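Local coordinates for protein cytosol aminopeptidase (Staphylococcus aureus subsp. aureus, PDB 3KZW) that probably removes residues from the N-terminal end of peptides as a metal-dependent leucyl aminopeptidase of the cytosol, working as a hexamer, at residues E357-N363 with I449-H455; G290-I294 with I340-K346; T352-G356 with D374-Y378; A407-S413 with T476-D482. One frame throughout, in Å; residues are numbered along the deposited sequence.

Interaction 1. Residues E357-N363 with I449-H455; sequences ETVEVMN and IADLVNH
The imidazole of His455 has the side chain of Asn363 over one face: CB of Asn363 lies 3.8 Å from the ring centroid in a CH-pi contact, and ND2 sits above the rim on that face. Amide and ring planes are perpendicular. A second amide, that of Asn454, bonds through both its ends. Its OD1 receives Met362 N at 2.8 Å, the donor tilted from the carbonyl plane, and its ND2 reaches Asn363 O at 3.0 Å, close to the amide plane, so two bonds fix the rotation of the group. The carboxylate of Asp451 takes Thr358 N (3.0 Å) on the anti side of OD2 in a nearly straight bond, and Thr358 OG1, held between backbone N and carbonyl carbon (chi1 53°), accepts Asp451 N at 2.9 Å. Between these polar ends runs a short parallel strand pair. Glu360 N binds Leu452 O at 2.8 Å, and 358-360 becomes the middle strand of a small mixed sheet, with 350-352 along its other edge. Val359 and Leu452 share one face; Glu360 and Val453 share the other. The Glu360 carboxylate passes beside Ile449 CG2 (3.4 Å from OE2). Its OE1 binds Ser447 OG, while OD1 of Asn363 turns to the backbone N of Asp365. Thr358 OG1 also bonds to the backbone O of Tyr165, and Asp451 OD2 to Ser167 OG, both of the second subunit.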
loop_
_atom_site.group_PDB
_atom_site.type_symbol
_atom_site.label_atom_id
_atom_site.label_comp_id
_atom_site.label_asym_id
_atom_site.label_seq_id
_atom_site.Cartn_x
_atom_site.Cartn_y
_atom_site.Cartn_z
ATOM N N GLU A 357 36.962 -8.336 6.514
ATOM C CA GLU A 357 36.144 -8.427 5.308
ATOM C C GLU A 357 35.302 -7.170 5.120
ATOM O O GLU A 357 34.891 -6.535 6.096
ATOM C CB GLU A 357 35.230 -9.652 5.378
ATOM C CG GLU A 357 35.962 -10.981 5.314
ATOM C CD GLU A 357 35.067 -12.159 5.651
ATOM O OE1 GLU A 357 34.597 -12.239 6.810
ATOM O OE2 GLU A 357 34.845 -13.008 4.756
ATOM N N THR A 358 35.048 -6.817 3.863
ATOM C CA THR A 358 34.201 -5.672 3.536
ATOM C C THR A 358 32.741 -6.088 3.380
ATOM O O THR A 358 32.440 -7.118 2.773
ATOM C CB THR A 358 34.665 -4.955 2.253
ATOM O OG1 THR A 358 34.782 -5.906 1.188
ATOM C CG2 THR A 358 36.006 -4.269 2.473
ATOM N N VAL A 359 31.844 -5.276 3.937
ATOM C CA VAL A 359 30.409 -5.555 3.922
ATOM C C VAL A 359 29.647 -4.381 3.314
ATOM O O VAL A 359 29.760 -3.251 3.787
ATOM C CB VAL A 359 29.863 -5.843 5.352
ATOM C CG1 VAL A 359 28.363 -6.128 5.316
ATOM C CG2 VAL A 359 30.610 -7.007 5.994
ATOM N N GLU A 360 28.884 -4.654 2.258
ATOM C CA GLU A 360 27.978 -3.664 1.686
ATOM C C GLU A 360 26.635 -3.745 2.401
ATOM O O GLU A 360 26.029 -4.815 2.480
ATOM C CB GLU A 360 27.797 -3.891 0.183
ATOM C CG GLU A 360 26.905 -2.854 -0.505
ATOM C CD GLU A 360 26.602 -3.184 -1.963
ATOM O OE1 GLU A 360 26.491 -4.380 -2.309
ATOM O OE2 GLU A 360 26.468 -2.236 -2.770
ATOM N N VAL A 361 26.183 -2.612 2.930
ATOM C CA VAL A 361 24.900 -2.541 3.614
ATOM C C VAL A 361 23.834 -2.084 2.625
ATOM O O VAL A 361 23.890 -0.965 2.123
ATOM C CB VAL A 361 24.951 -1.593 4.839
ATOM C CG1 VAL A 361 23.571 -1.437 5.466
ATOM C CG2 VAL A 361 25.945 -2.109 5.874
ATOM N N MET A 362 22.875 -2.962 2.340
ATOM C CA MET A 362 21.781 -2.638 1.422
ATOM C C MET A 362 20.454 -2.385 2.140
ATOM O O MET A 362 19.507 -1.863 1.545
ATOM C CB MET A 362 21.619 -3.735 0.368
ATOM C CG MET A 362 22.767 -3.809 -0.635
ATOM S SD MET A 362 23.105 -2.256 -1.508
ATOM C CE MET A 362 21.731 -2.194 -2.663
ATOM N N ASN A 363 20.400 -2.755 3.418
ATOM C CA ASN A 363 19.219 -2.574 4.252
ATOM C C ASN A 363 19.662 -2.313 5.689
ATOM O O ASN A 363 20.232 -3.191 6.341
ATOM C CB ASN A 363 18.325 -3.818 4.161
ATOM C CG ASN A 363 17.019 -3.686 4.943
ATOM O OD1 ASN A 363 16.755 -2.683 5.605
ATOM N ND2 ASN A 363 16.194 -4.722 4.864
ATOM N N ILE A 449 30.459 -4.926 -5.137
ATOM C CA ILE A 449 31.516 -4.051 -4.636
ATOM C C ILE A 449 32.314 -4.641 -3.458
ATOM O O ILE A 449 33.546 -4.575 -3.448
ATOM C CB ILE A 449 30.957 -2.632 -4.316
ATOM C CG1 ILE A 449 32.069 -1.686 -3.858
ATOM C CG2 ILE A 449 29.804 -2.704 -3.304
ATOM C CD1 ILE A 449 31.682 -0.225 -3.900
ATOM N N ALA A 450 31.616 -5.230 -2.491
ATOM C CA ALA A 450 32.253 -5.725 -1.271
ATOM C C ALA A 450 32.385 -7.248 -1.247
ATOM O O ALA A 450 31.893 -7.935 -2.141
ATOM C CB ALA A 450 31.491 -5.230 -0.041
ATOM N N ASP A 451 33.061 -7.761 -0.219
ATOM C CA ASP A 451 33.184 -9.204 0.004
ATOM C C ASP A 451 31.835 -9.820 0.345
ATOM O O ASP A 451 31.516 -10.919 -0.112
ATOM C CB ASP A 451 34.176 -9.500 1.136
ATOM C CG ASP A 451 35.598 -9.081 0.803
ATOM O OD1 ASP A 451 36.048 -9.324 -0.334
ATOM O OD2 ASP A 451 36.278 -8.522 1.687
ATOM N N LEU A 452 31.053 -9.105 1.155
ATOM C CA LEU A 452 29.753 -9.588 1.620
ATOM C C LEU A 452 28.655 -8.533 1.482
ATOM O O LEU A 452 28.931 -7.333 1.415
ATOM C CB LEU A 452 29.842 -10.058 3.078
ATOM C CG LEU A 452 30.791 -11.210 3.430
ATOM C CD1 LEU A 452 31.050 -11.246 4.924
ATOM C CD2 LEU A 452 30.268 -12.552 2.934
ATOM N N VAL A 453 27.412 -9.005 1.430
ATOM C CA VAL A 453 26.233 -8.141 1.424
ATOM C C VAL A 453 25.309 -8.573 2.571
ATOM O O VAL A 453 25.240 -9.763 2.897
ATOM C CB VAL A 453 25.517 -8.150 0.037
ATOM C CG1 VAL A 453 24.827 -9.489 -0.242
ATOM C CG2 VAL A 453 24.534 -6.997 -0.077
ATOM N N ASN A 454 24.624 -7.615 3.192
ATOM C CA ASN A 454 23.837 -7.908 4.393
ATOM C C ASN A 454 22.355 -8.199 4.141
ATOM O O ASN A 454 21.604 -8.476 5.079
ATOM C CB ASN A 454 24.008 -6.800 5.450
ATOM C CG ASN A 454 23.065 -5.622 5.241
ATOM O OD1 ASN A 454 22.850 -5.164 4.116
ATOM N ND2 ASN A 454 22.504 -5.119 6.335
ATOM N N HIS A 455 21.936 -8.141 2.879
ATOM C CA HIS A 455 20.522 -8.296 2.546
ATOM C C HIS A 455 20.300 -8.856 1.147
ATOM O O HIS A 455 21.020 -8.515 0.207
ATOM C CB HIS A 455 19.801 -6.952 2.692
ATOM C CG HIS A 455 18.307 -7.048 2.632
ATOM N ND1 HIS A 455 17.569 -6.534 1.586
ATOM C CD2 HIS A 455 17.410 -7.586 3.496
ATOM C CE1 HIS A 455 16.283 -6.754 1.807
ATOM N NE2 HIS A 455 16.161 -7.394 2.957
#

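Interaction 2. Residues G290-I294 with I340-K346; sequences GGYSI and INEASMK. With PO4 (phosphate ion), chain T.
Gly291 and Ile340 bring their CA atoms within 5.2 Å of each other, where a type II' turn over Gly290-Ser293 faces the irregular loop 340-346. Gly291 takes the positive phi of such a turn (70°), and Ser293 continues the chain as the centre of an inverse gamma turn. In the other segment an Asx turn, Asn341 OD1 accepting Ala343 N, and a nearly straight bond from Asn341 N to Ser344 OG (3.1 Å) hold the loop in shape. The Tyr292 ring is laid against this loop. CG2 of Ile340, anti to its own backbone N, covers one face at 3.9 Å from the ring centroid, whereas Met345 O and Ser344 OG line the edge. At the end of the ring, Tyr292 OH donates to Asn341 O (3.0 Å) from above the carbonyl plane; the same hydroxyl accepts Ile340 N of the second subunit. Ile340 CD1 meanwhile meets Ile294 CD1 at 3.8 Å. Glu342 N donates to phosphate O3 at 2.9 Å, and the ion, probably taken up from the crystallisation liquor, is bound likewise by Glu342 N of the second and third subunits. With Ile294 also packing on Ile294 of both neighbours, the geometry marks a junction of three equivalent subunits, as in the trimers that pair to form the hexamers of the leucine aminopeptidase family.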
loop_
_atom_site.group_PDB
_atom_site.type_symbol
_atom_site.label_atom_id
_atom_site.label_comp_id
_atom_site.label_asym_id
_atom_site.label_seq_id
_atom_site.Cartn_x
_atom_site.Cartn_y
_atom_site.Cartn_z
ATOM N N GLY A 290 15.172 1.137 12.558
ATOM C CA GLY A 290 15.373 0.625 11.212
ATOM C C GLY A 290 16.423 1.413 10.459
ATOM O O GLY A 290 16.871 0.996 9.390
ATOM N N GLY A 291 16.826 2.550 11.023
ATOM C CA GLY A 291 17.747 3.464 10.355
ATOM C C GLY A 291 17.060 4.129 9.180
ATOM O O GLY A 291 15.847 4.335 9.204
ATOM N N TYR A 292 17.826 4.456 8.144
ATOM C CA TYR A 292 17.261 5.069 6.941
ATOM C C TYR A 292 16.283 4.152 6.211
ATOM O O TYR A 292 15.405 4.625 5.489
ATOM C CB TYR A 292 18.361 5.585 6.007
ATOM C CG TYR A 292 18.790 7.002 6.323
ATOM C CD1 TYR A 292 18.057 8.094 5.855
ATOM C CD2 TYR A 292 19.919 7.253 7.100
ATOM C CE1 TYR A 292 18.440 9.401 6.145
ATOM C CE2 TYR A 292 20.312 8.558 7.394
ATOM C CZ TYR A 292 19.568 9.626 6.913
ATOM O OH TYR A 292 19.950 10.918 7.202
ATOM N N SER A 293 16.428 2.844 6.409
ATOM C CA SER A 293 15.401 1.885 6.011
ATOM C C SER A 293 14.348 1.829 7.126
ATOM O O SER A 293 14.176 0.807 7.805
ATOM C CB SER A 293 16.017 0.512 5.751
ATOM O OG SER A 293 17.084 0.603 4.825
ATOM N N ILE A 294 13.652 2.951 7.293
ATOM C CA ILE A 294 12.771 3.208 8.429
ATOM C C ILE A 294 11.581 2.241 8.514
ATOM O O ILE A 294 11.023 1.833 7.491
ATOM C CB ILE A 294 12.307 4.703 8.436
ATOM C CG1 ILE A 294 11.649 5.078 9.771
ATOM C CG2 ILE A 294 11.412 5.021 7.224
ATOM C CD1 ILE A 294 11.567 6.566 10.033
ATOM N N ILE A 340 18.467 7.439 13.166
ATOM C CA ILE A 340 18.680 8.274 11.982
ATOM C C ILE A 340 19.274 9.623 12.386
ATOM O O ILE A 340 18.754 10.291 13.284
ATOM C CB ILE A 340 17.354 8.534 11.212
ATOM C CG1 ILE A 340 16.699 7.223 10.779
ATOM C CG2 ILE A 340 17.591 9.435 9.998
ATOM C CD1 ILE A 340 15.264 7.373 10.323
ATOM N N ASN A 341 20.360 10.013 11.721
ATOM C CA ASN A 341 20.910 11.365 11.852
ATOM C C ASN A 341 21.743 11.767 10.631
ATOM O O ASN A 341 21.753 11.059 9.624
ATOM C CB ASN A 341 21.687 11.539 13.174
ATOM C CG ASN A 341 23.123 11.039 13.098
ATOM O OD1 ASN A 341 23.459 10.158 12.307
ATOM N ND2 ASN A 341 23.980 11.607 13.934
ATOM N N GLU A 342 22.436 12.901 10.734
ATOM C CA GLU A 342 23.230 13.462 9.635
ATOM C C GLU A 342 24.332 12.540 9.102
ATOM O O GLU A 342 24.797 12.723 7.975
ATOM C CB GLU A 342 23.836 14.814 10.042
ATOM C CG GLU A 342 24.868 14.745 11.167
ATOM C CD GLU A 342 25.469 16.098 11.510
ATOM O OE1 GLU A 342 26.605 16.125 12.028
ATOM O OE2 GLU A 342 24.815 17.135 11.265
ATOM N N ALA A 343 24.742 11.559 9.903
ATOM C CA ALA A 343 25.877 10.709 9.548
ATOM C C ALA A 343 25.662 9.215 9.820
ATOM O O ALA A 343 26.629 8.450 9.873
ATOM C CB ALA A 343 27.148 11.213 10.237
ATOM N N SER A 344 24.406 8.799 9.973
ATOM C CA SER A 344 24.088 7.386 10.219
ATOM C C SER A 344 24.256 6.538 8.955
ATOM O O SER A 344 24.357 7.078 7.846
ATOM C CB SER A 344 22.680 7.227 10.800
ATOM O OG SER A 344 21.714 7.859 9.988
ATOM N N MET A 345 24.295 5.216 9.126
ATOM C CA MET A 345 24.506 4.299 8.002
ATOM C C MET A 345 23.369 4.343 6.977
ATOM O O MET A 345 22.211 4.585 7.326
ATOM C CB MET A 345 24.768 2.863 8.485
ATOM C CG MET A 345 23.620 2.191 9.227
ATOM S SD MET A 345 23.929 0.428 9.491
ATOM C CE MET A 345 22.460 -0.052 10.394
ATOM N N LYS A 346 23.724 4.126 5.713
ATOM C CA LYS A 346 22.789 4.226 4.593
ATOM C C LYS A 346 22.956 3.010 3.691
ATOM O O LYS A 346 24.038 2.419 3.655
ATOM C CB LYS A 346 23.062 5.490 3.761
ATOM C CG LYS A 346 23.555 6.697 4.551
ATOM C CD LYS A 346 24.074 7.813 3.651
ATOM C CE LYS A 346 25.435 7.509 3.036
ATOM N NZ LYS A 346 26.531 7.486 4.039
HETATM P P PO4 T . 21.752 15.371 14.208
HETATM O O1 PO4 T . 21.349 14.276 15.158
HETATM O O2 PO4 T . 22.906 16.151 14.787
HETATM O O3 PO4 T . 22.150 14.751 12.897
HETATM O O4 PO4 T . 20.577 16.281 13.974
#

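Interaction 3. Residues T352-G356 with D374-Y378; sequences TALSG and DAVFY
Hydrogen bonding between Leu354 and Asp374 attaches the turn Ala353-Gly356 to the side of helix 368-380. Leu354 N points at OD1 of Asp374 along a nearly straight line (2.9 Å, 169° at the hydrogen), meeting the carboxylate from above its plane. A water molecule donates to the same OD1 at 2.8 Å and accepts from Ser355 N at 2.9 Å, which couples a second amide of the type I turn to the acid. The other oxygen, OD2, is bound by Leu250 N and more weakly by Leu249 N. Ser355 OG turns instead to Glu357 OE1. Apolar packing lies alongside. The Phe377 ring has Ser355 CA over the centre of one face, 3.6 Å from the centroid in a CH-pi contact, and Leu354 CD2 at its edge, in plane, 3.7 Å from CD2 of Phe377. With CG anti to the backbone N (chi1 -172°), Leu354 extends over the helix and its CD2 also reaches Tyr378 CB at 3.8 Å. Asp374 is a buried acid whose two oxygens both receive donors, chiefly backbone N-H groups, which would probably favour its ionised form and make it a joint between the turn and the 249-250 backbone.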
loop_
_atom_site.group_PDB
_atom_site.type_symbol
_atom_site.label_atom_id
_atom_site.label_comp_id
_atom_site.label_asym_id
_atom_site.label_seq_id
_atom_site.Cartn_x
_atom_site.Cartn_y
_atom_site.Cartn_z
ATOM N N THR A 352 34.268 -2.050 6.896
ATOM C CA THR A 352 35.209 -3.129 7.170
ATOM C C THR A 352 34.873 -3.775 8.510
ATOM O O THR A 352 34.908 -3.119 9.552
ATOM C CB THR A 352 36.668 -2.625 7.172
ATOM O OG1 THR A 352 36.911 -1.857 5.988
ATOM C CG2 THR A 352 37.646 -3.792 7.221
ATOM N N ALA A 353 34.538 -5.061 8.469
ATOM C CA ALA A 353 34.215 -5.829 9.666
ATOM C C ALA A 353 35.455 -6.071 10.532
ATOM O O ALA A 353 36.582 -5.797 10.105
ATOM C CB ALA A 353 33.574 -7.150 9.272
ATOM N N LEU A 354 35.242 -6.583 11.745
ATOM C CA LEU A 354 36.345 -6.963 12.627
ATOM C C LEU A 354 37.186 -8.072 11.991
ATOM O O LEU A 354 38.391 -8.159 12.230
ATOM C CB LEU A 354 35.819 -7.403 13.996
ATOM C CG LEU A 354 36.831 -7.650 15.121
ATOM C CD1 LEU A 354 37.433 -6.345 15.625
ATOM C CD2 LEU A 354 36.184 -8.418 16.263
ATOM N N SER A 355 36.541 -8.902 11.174
ATOM C CA SER A 355 37.215 -9.979 10.451
ATOM C C SER A 355 38.179 -9.456 9.386
ATOM O O SER A 355 39.078 -10.178 8.950
ATOM C CB SER A 355 36.190 -10.916 9.809
ATOM O OG SER A 355 35.529 -10.291 8.722
ATOM N N GLY A 356 37.983 -8.205 8.973
ATOM C CA GLY A 356 38.786 -7.596 7.915
ATOM C C GLY A 356 38.081 -7.618 6.573
ATOM O O GLY A 356 38.540 -7.003 5.612
ATOM N N ASP A 374 30.417 -8.980 14.189
ATOM C CA ASP A 374 31.578 -8.482 14.925
ATOM C C ASP A 374 31.730 -9.191 16.268
ATOM O O ASP A 374 32.846 -9.497 16.692
ATOM C CB ASP A 374 31.486 -6.964 15.129
ATOM C CG ASP A 374 32.061 -6.169 13.957
ATOM O OD1 ASP A 374 32.578 -6.772 12.991
ATOM O OD2 ASP A 374 32.002 -4.923 14.008
ATOM N N ALA A 375 30.603 -9.460 16.921
ATOM C CA ALA A 375 30.599 -10.119 18.222
ATOM C C ALA A 375 31.007 -11.591 18.127
ATOM O O ALA A 375 31.749 -12.088 18.978
ATOM C CB ALA A 375 29.235 -9.975 18.882
ATOM N N VAL A 376 30.526 -12.279 17.090
ATOM C CA VAL A 376 30.849 -13.690 16.867
ATOM C C VAL A 376 32.339 -13.865 16.569
ATOM O O VAL A 376 32.988 -14.755 17.128
ATOM C CB VAL A 376 29.969 -14.329 15.751
ATOM C CG1 VAL A 376 30.560 -15.643 15.262
ATOM C CG2 VAL A 376 28.551 -14.554 16.254
ATOM N N PHE A 377 32.877 -13.004 15.706
ATOM C CA PHE A 377 34.299 -13.040 15.371
ATOM C C PHE A 377 35.164 -12.789 16.604
ATOM O O PHE A 377 36.188 -13.448 16.796
ATOM C CB PHE A 377 34.639 -12.042 14.258
ATOM C CG PHE A 377 36.029 -12.201 13.709
ATOM C CD1 PHE A 377 36.308 -13.176 12.754
ATOM C CD2 PHE A 377 37.064 -11.385 14.155
ATOM C CE1 PHE A 377 37.600 -13.336 12.248
ATOM C CE2 PHE A 377 38.362 -11.539 13.654
ATOM C CZ PHE A 377 38.627 -12.515 12.699
ATOM N N TYR A 378 34.741 -11.839 17.436
ATOM C CA TYR A 378 35.425 -11.545 18.692
ATOM C C TYR A 378 35.337 -12.714 19.673
ATOM O O TYR A 378 36.309 -13.026 20.358
ATOM C CB TYR A 378 34.866 -10.268 19.327
ATOM C CG TYR A 378 35.460 -9.934 20.678
ATOM C CD1 TYR A 378 36.751 -9.412 20.786
ATOM C CD2 TYR A 378 34.731 -10.135 21.849
ATOM C CE1 TYR A 378 37.302 -9.106 22.026
ATOM C CE2 TYR A 378 35.272 -9.830 23.095
ATOM C CZ TYR A 378 36.557 -9.316 23.174
ATOM O OH TYR A 378 37.094 -9.013 24.400
HETATM O O HOH W 1 33.679 -9.136 11.849
#

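Interaction 4. Residues A407-S413 with T476-D482; sequences AAFESNS and TPHIHFD
Strands 407-411 and 478-482 run antiparallel: the axes of these segments approach to 4.7 Å, with 163° between their N-to-C directions, and Ala407-Asp482, Phe409-His480 and Ser411-His478 are hydrogen-bonded pairs, each with two backbone bonds. These three pairs put their side chains on one face. There Phe409 and His480 lie side by side, the ring planes inclined at 31° and Phe409 CD1 3.4 Å from His480 CD2, while Asp482 CB approaches the edge of the Phe409 ring. The polar end of His480 goes to Asp389, which also binds His478 NE2; helix 461-470 packs against Phe409, Ser411 and His480. On the opposite face Ala408 CB touches Phe481 CE1 at 3.9 Å, and helix 414-426 packs against Ala408, Glu410 and Ile479. Where the strands end, a chi1 of 56° turns Ser413 OG back toward the neighbouring strand, where it makes a weak bond to His478 O at 3.1 Å, and Ser413 CB rests on Pro477 CB at 3.7 Å. A water donates to Thr476 O (2.7 Å) and binds Ser411 OG (3.1 Å). The Ser411 side chain lies about 3 Å from a sodium ion, probably the one bound by Thr470 and Gly474. With strand 386-391 parallel to 478-482 on its other side and helices on both faces, the pair belongs to the layered alpha/beta core of the cytosol aminopeptidase catalytic domain.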
loop_
_atom_site.group_PDB
_atom_site.type_symbol
_atom_site.label_atom_id
_atom_site.label_comp_id
_atom_site.label_asym_id
_atom_site.label_seq_id
_atom_site.Cartn_x
_atom_site.Cartn_y
_atom_site.Cartn_z
ATOM N N ALA A 407 13.436 -20.277 15.844
ATOM C CA ALA A 407 14.148 -20.882 14.721
ATOM C C ALA A 407 15.604 -21.119 15.085
ATOM O O ALA A 407 16.299 -20.196 15.514
ATOM C CB ALA A 407 14.045 -20.003 13.485
ATOM N N ALA A 408 16.056 -22.360 14.919
ATOM C CA ALA A 408 17.436 -22.730 15.214
ATOM C C ALA A 408 18.187 -23.138 13.948
ATOM O O ALA A 408 17.645 -23.838 13.090
ATOM C CB ALA A 408 17.477 -23.840 16.245
ATOM N N PHE A 409 19.434 -22.684 13.843
ATOM C CA PHE A 409 20.291 -22.984 12.700
ATOM C C PHE A 409 21.627 -23.522 13.188
ATOM O O PHE A 409 22.233 -22.952 14.096
ATOM C CB PHE A 409 20.551 -21.723 11.877
ATOM C CG PHE A 409 19.308 -21.032 11.390
ATOM C CD1 PHE A 409 18.619 -20.141 12.211
ATOM C CD2 PHE A 409 18.851 -21.240 10.094
ATOM C CE1 PHE A 409 17.480 -19.489 11.756
ATOM C CE2 PHE A 409 17.719 -20.589 9.628
ATOM C CZ PHE A 409 17.028 -19.713 10.460
ATOM N N GLU A 410 22.091 -24.614 12.589
ATOM C CA GLU A 410 23.390 -25.169 12.955
ATOM C C GLU A 410 24.429 -24.978 11.858
ATOM O O GLU A 410 24.116 -25.007 10.664
ATOM C CB GLU A 410 23.294 -26.646 13.384
ATOM C CG GLU A 410 22.910 -27.644 12.284
ATOM C CD GLU A 410 24.095 -28.114 11.444
ATOM O OE1 GLU A 410 25.257 -27.961 11.886
ATOM O OE2 GLU A 410 23.861 -28.642 10.334
ATOM N N SER A 411 25.668 -24.784 12.287
ATOM C CA SER A 411 26.805 -24.701 11.394
ATOM C C SER A 411 27.963 -25.415 12.080
ATOM O O SER A 411 28.529 -24.901 13.050
ATOM C CB SER A 411 27.143 -23.239 11.113
ATOM O OG SER A 411 28.331 -23.127 10.356
ATOM N N ASN A 412 28.286 -26.610 11.585
ATOM C CA ASN A 412 29.309 -27.483 12.180
ATOM C C ASN A 412 28.974 -27.930 13.605
ATOM O O ASN A 412 29.878 -28.209 14.395
ATOM C CB ASN A 412 30.703 -26.835 12.137
ATOM C CG ASN A 412 31.144 -26.477 10.731
ATOM O OD1 ASN A 412 31.316 -25.302 10.408
ATOM N ND2 ASN A 412 31.326 -27.486 9.887
ATOM N N SER A 413 27.682 -27.993 13.929
ATOM C CA SER A 413 27.231 -28.454 15.248
ATOM C C SER A 413 25.868 -29.146 15.194
ATOM O O SER A 413 24.944 -28.794 15.937
ATOM C CB SER A 413 27.215 -27.305 16.262
ATOM O OG SER A 413 26.413 -26.240 15.799
ATOM N N THR A 476 34.286 -23.260 13.634
ATOM C CA THR A 476 33.858 -23.455 15.020
ATOM C C THR A 476 32.370 -23.794 15.074
ATOM O O THR A 476 31.567 -23.110 14.439
ATOM C CB THR A 476 34.125 -22.190 15.865
ATOM O OG1 THR A 476 35.492 -21.794 15.709
ATOM C CG2 THR A 476 33.834 -22.438 17.341
ATOM N N PRO A 477 32.000 -24.864 15.810
ATOM C CA PRO A 477 30.596 -25.219 16.014
ATOM C C PRO A 477 29.759 -24.013 16.437
ATOM O O PRO A 477 30.057 -23.372 17.444
ATOM C CB PRO A 477 30.666 -26.257 17.135
ATOM C CG PRO A 477 31.960 -26.941 16.903
ATOM C CD PRO A 477 32.901 -25.878 16.395
ATOM N N HIS A 478 28.728 -23.714 15.652
ATOM C CA HIS A 478 27.933 -22.504 15.830
ATOM C C HIS A 478 26.442 -22.813 15.713
ATOM O O HIS A 478 26.000 -23.406 14.724
ATOM C CB HIS A 478 28.335 -21.464 14.774
ATOM C CG HIS A 478 27.802 -20.085 15.026
ATOM N ND1 HIS A 478 28.442 -18.953 14.572
ATOM C CD2 HIS A 478 26.694 -19.653 15.676
ATOM C CE1 HIS A 478 27.752 -17.884 14.929
ATOM N NE2 HIS A 478 26.688 -18.281 15.603
ATOM N N ILE A 479 25.676 -22.419 16.728
ATOM C CA ILE A 479 24.218 -22.470 16.648
ATOM C C ILE A 479 23.621 -21.066 16.754
ATOM O O ILE A 479 23.917 -20.320 17.687
ATOM C CB ILE A 479 23.585 -23.396 17.710
ATOM C CG1 ILE A 479 24.186 -24.802 17.638
ATOM C CG2 ILE A 479 22.070 -23.463 17.509
ATOM C CD1 ILE A 479 23.819 -25.695 18.803
ATOM N N HIS A 480 22.784 -20.719 15.780
ATOM C CA HIS A 480 22.118 -19.423 15.736
ATOM C C HIS A 480 20.641 -19.571 16.107
ATOM O O HIS A 480 19.917 -20.374 15.512
ATOM C CB HIS A 480 22.284 -18.797 14.344
ATOM C CG HIS A 480 21.382 -17.631 14.088
ATOM N ND1 HIS A 480 21.466 -16.454 14.801
ATOM C CD2 HIS A 480 20.378 -17.459 13.195
ATOM C CE1 HIS A 480 20.547 -15.610 14.365
ATOM N NE2 HIS A 480 19.875 -16.195 13.388
ATOM N N PHE A 481 20.207 -18.797 17.098
ATOM C CA PHE A 481 18.821 -18.829 17.561
ATOM C C PHE A 481 18.075 -17.542 17.207
ATOM O O PHE A 481 18.327 -16.484 17.796
ATOM C CB PHE A 481 18.758 -19.057 19.073
ATOM C CG PHE A 481 19.237 -20.410 19.512
ATOM C CD1 PHE A 481 18.449 -21.540 19.317
ATOM C CD2 PHE A 481 20.465 -20.553 20.146
ATOM C CE1 PHE A 481 18.885 -22.795 19.732
ATOM C CE2 PHE A 481 20.905 -21.798 20.572
ATOM C CZ PHE A 481 20.113 -22.923 20.364
ATOM N N ASP A 482 17.160 -17.639 16.245
ATOM C CA ASP A 482 16.302 -16.513 15.883
ATOM C C ASP A 482 15.044 -16.555 16.743
ATOM O O ASP A 482 14.140 -17.360 16.507
ATOM C CB ASP A 482 15.952 -16.544 14.391
ATOM C CG ASP A 482 15.519 -15.180 13.853
ATOM O OD1 ASP A 482 15.076 -14.308 14.640
ATOM O OD2 ASP A 482 15.619 -14.974 12.624
HETATM O O HOH W 2 30.799 -22.296 12.001
#

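Overall arrangement
Following the chain from the N terminus, interaction 2 comes first: 290-294 meets 340-346, closing a loop with helix 308-322 and strand 328-338 before the others open. Interactions 3 and 1 then open in turn, at 352-356 and 357-363. Interaction 3, which opened first, closes at 374-378 while the longer loop of interaction 1 stays open until 449-455, so the two cross. Interaction 4 opens at 407-413 within that loop and closes beyond it at 476-482, crossing interaction 1 as well. In space, Asn363 packs on Ser293 to join 1 with 2, and Val376 on His478 to join 3 with 4. Together they connect the subunit interface, through the small sheet and helix 368-380, with the main sheet.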